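Long-range contact in bartonella effector protein (Bep) substrate of VirB T4SS (Bartonella sp. 1-1C, PDB 4PY3), which probably transfers AMP from ATP to threonine or tyrosine side chains of target proteins, this chain being its N-terminal FIC domain: residues A[35-40]-A[72-77]. Sequence-based numbering, arbitrary orientation.
Sequences HVCEHY and STFEWA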
loop_
_atom_site.group_PDB
_atom_site.type_symbol
_atom_site.label_atom_id
_atom_site.label_comp_id
_atom_site.label_asym_id
_atom_site.label_seq_id
_atom_site.Cartn_x
_atom_site.Cartn_y
_atom_site.Cartn_z
ATOM N N HIS A 35 12.033 -5.326 -11.993
ATOM C CA HIS A 35 13.170 -6.008 -11.357
ATOM C C HIS A 35 14.026 -5.033 -10.538
ATOM O O HIS A 35 14.341 -5.286 -9.383
ATOM C CB HIS A 35 14.099 -6.605 -12.463
ATOM C CG HIS A 35 14.918 -7.798 -12.059
ATOM N ND1 HIS A 35 15.961 -7.735 -11.154
ATOM C CD2 HIS A 35 14.908 -9.070 -12.526
ATOM C CE1 HIS A 35 16.517 -8.930 -11.040
ATOM N NE2 HIS A 35 15.899 -9.758 -11.865
ATOM N N VAL A 36 14.445 -3.942 -11.178
ATOM C CA VAL A 36 15.308 -2.940 -10.545
ATOM C C VAL A 36 14.587 -2.349 -9.339
ATOM O O VAL A 36 15.180 -2.065 -8.306
ATOM C CB VAL A 36 15.674 -1.822 -11.540
ATOM C CG1 VAL A 36 16.324 -0.638 -10.839
ATOM C CG2 VAL A 36 16.609 -2.363 -12.617
ATOM N N CYS A 37 13.285 -2.192 -9.497
ATOM C CA CYS A 37 12.419 -1.673 -8.465
ATOM C C CYS A 37 12.402 -2.588 -7.238
ATOM O O CYS A 37 12.594 -2.110 -6.119
ATOM C CB CYS A 37 11.019 -1.526 -9.052
ATOM S SG CYS A 37 10.028 -0.243 -8.304
ATOM N N GLU A 38 12.184 -3.891 -7.453
ATOM C CA GLU A 38 12.224 -4.888 -6.362
ATOM C C GLU A 38 13.586 -4.851 -5.669
ATOM O O GLU A 38 13.664 -4.958 -4.441
ATOM C CB GLU A 38 11.854 -6.356 -6.813
ATOM C CG GLU A 38 10.404 -6.681 -6.491
ATOM C CD GLU A 38 9.920 -7.997 -7.073
ATOM O OE1 GLU A 38 10.709 -8.683 -7.765
ATOM O OE2 GLU A 38 8.739 -8.346 -6.833
ATOM N N HIS A 39 14.650 -4.666 -6.448
ATOM C CA HIS A 39 16.002 -4.611 -5.897
ATOM C C HIS A 39 16.176 -3.491 -4.868
ATOM O O HIS A 39 16.580 -3.746 -3.735
ATOM C CB HIS A 39 17.040 -4.445 -7.007
ATOM C CG HIS A 39 18.445 -4.382 -6.504
ATOM N ND1 HIS A 39 19.159 -3.208 -6.387
ATOM C CD2 HIS A 39 19.258 -5.366 -6.059
ATOM C CE1 HIS A 39 20.360 -3.477 -5.903
ATOM N NE2 HIS A 39 20.442 -4.778 -5.692
ATOM N N TYR A 40 15.851 -2.261 -5.256
ATOM C CA TYR A 40 16.011 -1.107 -4.364
ATOM C C TYR A 40 15.069 -1.151 -3.163
ATOM O O TYR A 40 15.449 -0.765 -2.067
ATOM C CB TYR A 40 15.865 0.213 -5.135
ATOM C CG TYR A 40 17.080 0.478 -5.986
ATOM C CD1 TYR A 40 18.308 0.757 -5.396
ATOM C CD2 TYR A 40 17.017 0.423 -7.371
ATOM C CE1 TYR A 40 19.439 0.987 -6.156
ATOM C CE2 TYR A 40 18.143 0.656 -8.139
ATOM C CZ TYR A 40 19.349 0.939 -7.523
ATOM O OH TYR A 40 20.472 1.167 -8.276
ATOM N N SER A 72 14.586 5.824 -5.019
ATOM C CA SER A 72 15.677 5.603 -5.974
ATOM C C SER A 72 15.166 5.418 -7.404
ATOM O O SER A 72 15.950 5.499 -8.353
ATOM C CB SER A 72 16.519 4.396 -5.577
ATOM O OG SER A 72 17.298 4.672 -4.433
ATOM N N THR A 73 13.858 5.198 -7.536
ATOM C CA THR A 73 13.223 4.857 -8.794
ATOM C C THR A 73 12.218 5.903 -9.280
ATOM O O THR A 73 12.225 6.258 -10.450
ATOM C CB THR A 73 12.508 3.511 -8.664
ATOM O OG1 THR A 73 13.478 2.500 -8.383
ATOM C CG2 THR A 73 11.774 3.148 -9.943
ATOM N N PHE A 74 11.353 6.391 -8.398
ATOM C CA PHE A 74 10.329 7.343 -8.807
ATOM C C PHE A 74 10.512 8.689 -8.139
ATOM O O PHE A 74 10.607 8.769 -6.915
ATOM C CB PHE A 74 8.929 6.812 -8.495
ATOM C CG PHE A 74 8.574 5.566 -9.247
ATOM C CD1 PHE A 74 8.639 5.538 -10.628
ATOM C CD2 PHE A 74 8.167 4.415 -8.572
ATOM C CE1 PHE A 74 8.311 4.393 -11.326
ATOM C CE2 PHE A 74 7.825 3.267 -9.264
ATOM C CZ PHE A 74 7.902 3.253 -10.640
ATOM N N GLU A 75 10.491 9.740 -8.950
ATOM C CA GLU A 75 10.625 11.108 -8.485
ATOM C C GLU A 75 9.514 11.474 -7.495
ATOM O O GLU A 75 9.752 12.213 -6.556
ATOM C CB GLU A 75 10.601 12.095 -9.668
ATOM C CG GLU A 75 11.786 11.979 -10.625
ATOM C CD GLU A 75 11.751 13.001 -11.764
ATOM O OE1 GLU A 75 11.350 14.167 -11.534
ATOM O OE2 GLU A 75 12.096 12.637 -12.899
ATOM N N TRP A 76 8.324 10.914 -7.701
ATOM C CA TRP A 76 7.141 11.207 -6.885
ATOM C C TRP A 76 6.991 10.268 -5.675
ATOM O O TRP A 76 5.967 10.286 -5.001
ATOM C CB TRP A 76 5.864 11.123 -7.743
ATOM C CG TRP A 76 5.819 9.900 -8.609
ATOM C CD1 TRP A 76 6.290 9.802 -9.887
ATOM C CD2 TRP A 76 5.293 8.613 -8.274
ATOM N NE1 TRP A 76 6.104 8.531 -10.360
ATOM C CE2 TRP A 76 5.491 7.784 -9.389
ATOM C CE3 TRP A 76 4.671 8.079 -7.129
ATOM C CZ2 TRP A 76 5.092 6.450 -9.409
ATOM C CZ3 TRP A 76 4.284 6.752 -7.142
ATOM C CH2 TRP A 76 4.480 5.949 -8.278
ATOM N N ALA A 77 8.011 9.464 -5.394
ATOM C CA ALA A 77 7.934 8.549 -4.271
ATOM C C ALA A 77 7.473 9.317 -3.038
ATOM O O ALA A 77 7.982 10.399 -2.747
ATOM C CB ALA A 77 9.280 7.893 -4.007
#
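Tyr40 and Cys37, one turn apart on helix 30-48, touch Ser72, Thr73 and Phe74 in the loop that follows helix 59-70. The contact is small and made of side-chain packing. Tyr40 has CG anti to its carbonyl carbon (chi1 -74°). Its CB already points at the loop, and this torsion turns one ring face to Ser72. Ser72 CB lies 4.2 Å from the Tyr40 ring centroid, 21° off the ring normal, so this is a CH-pi contact. Ser72 CB sits toward the rim, 4.0 Å from Tyr40 CG. The other ring face carries His39, whose ND1 lies over its centre. Thr73 OG1 approaches obliquely, 4.2 Å from Tyr40 CD2. That hydroxyl is hydrogen-bonded to His25, whose ring also meets the Tyr40 ring at a low angle between planes.

The loop lies within the Fic/DOC family region. Helix 30-48 packs against it in this mainly helical FIC domain, and the contact is partly buried. Thr73 is buried. Its OG1 is anti to the carbonyl carbon and its CG2 anti to the backbone N. This turns the methyl to Cys37 SG and over the Phe74 ring, and the hydroxyl to Tyr40 and His25. Cys37 has SG anti to its own N (chi1 -152°), which carries the sulfur across to the loop. There Cys37 SG lies 4.2 Å from Thr73 CG2 and 4.3 Å from Phe74 CE2. Its approach to the Phe74 ring is an oblique sulfur-aromatic contact, with Cys37 SG 5.2 Å from the ring centroid. Cys37 also touches Phe70 of helix 59-70. The Phe74 ring is sandwiched within its own loop: Thr73 CG2 lies 3.7 Å above the Phe74 ring plane on one face, and Trp76 CZ2 is on the other, toward the rim. A type I beta turn from Phe74 to Ala77, closed by Ala77 N to Phe74 O, folds Trp76 back to that face.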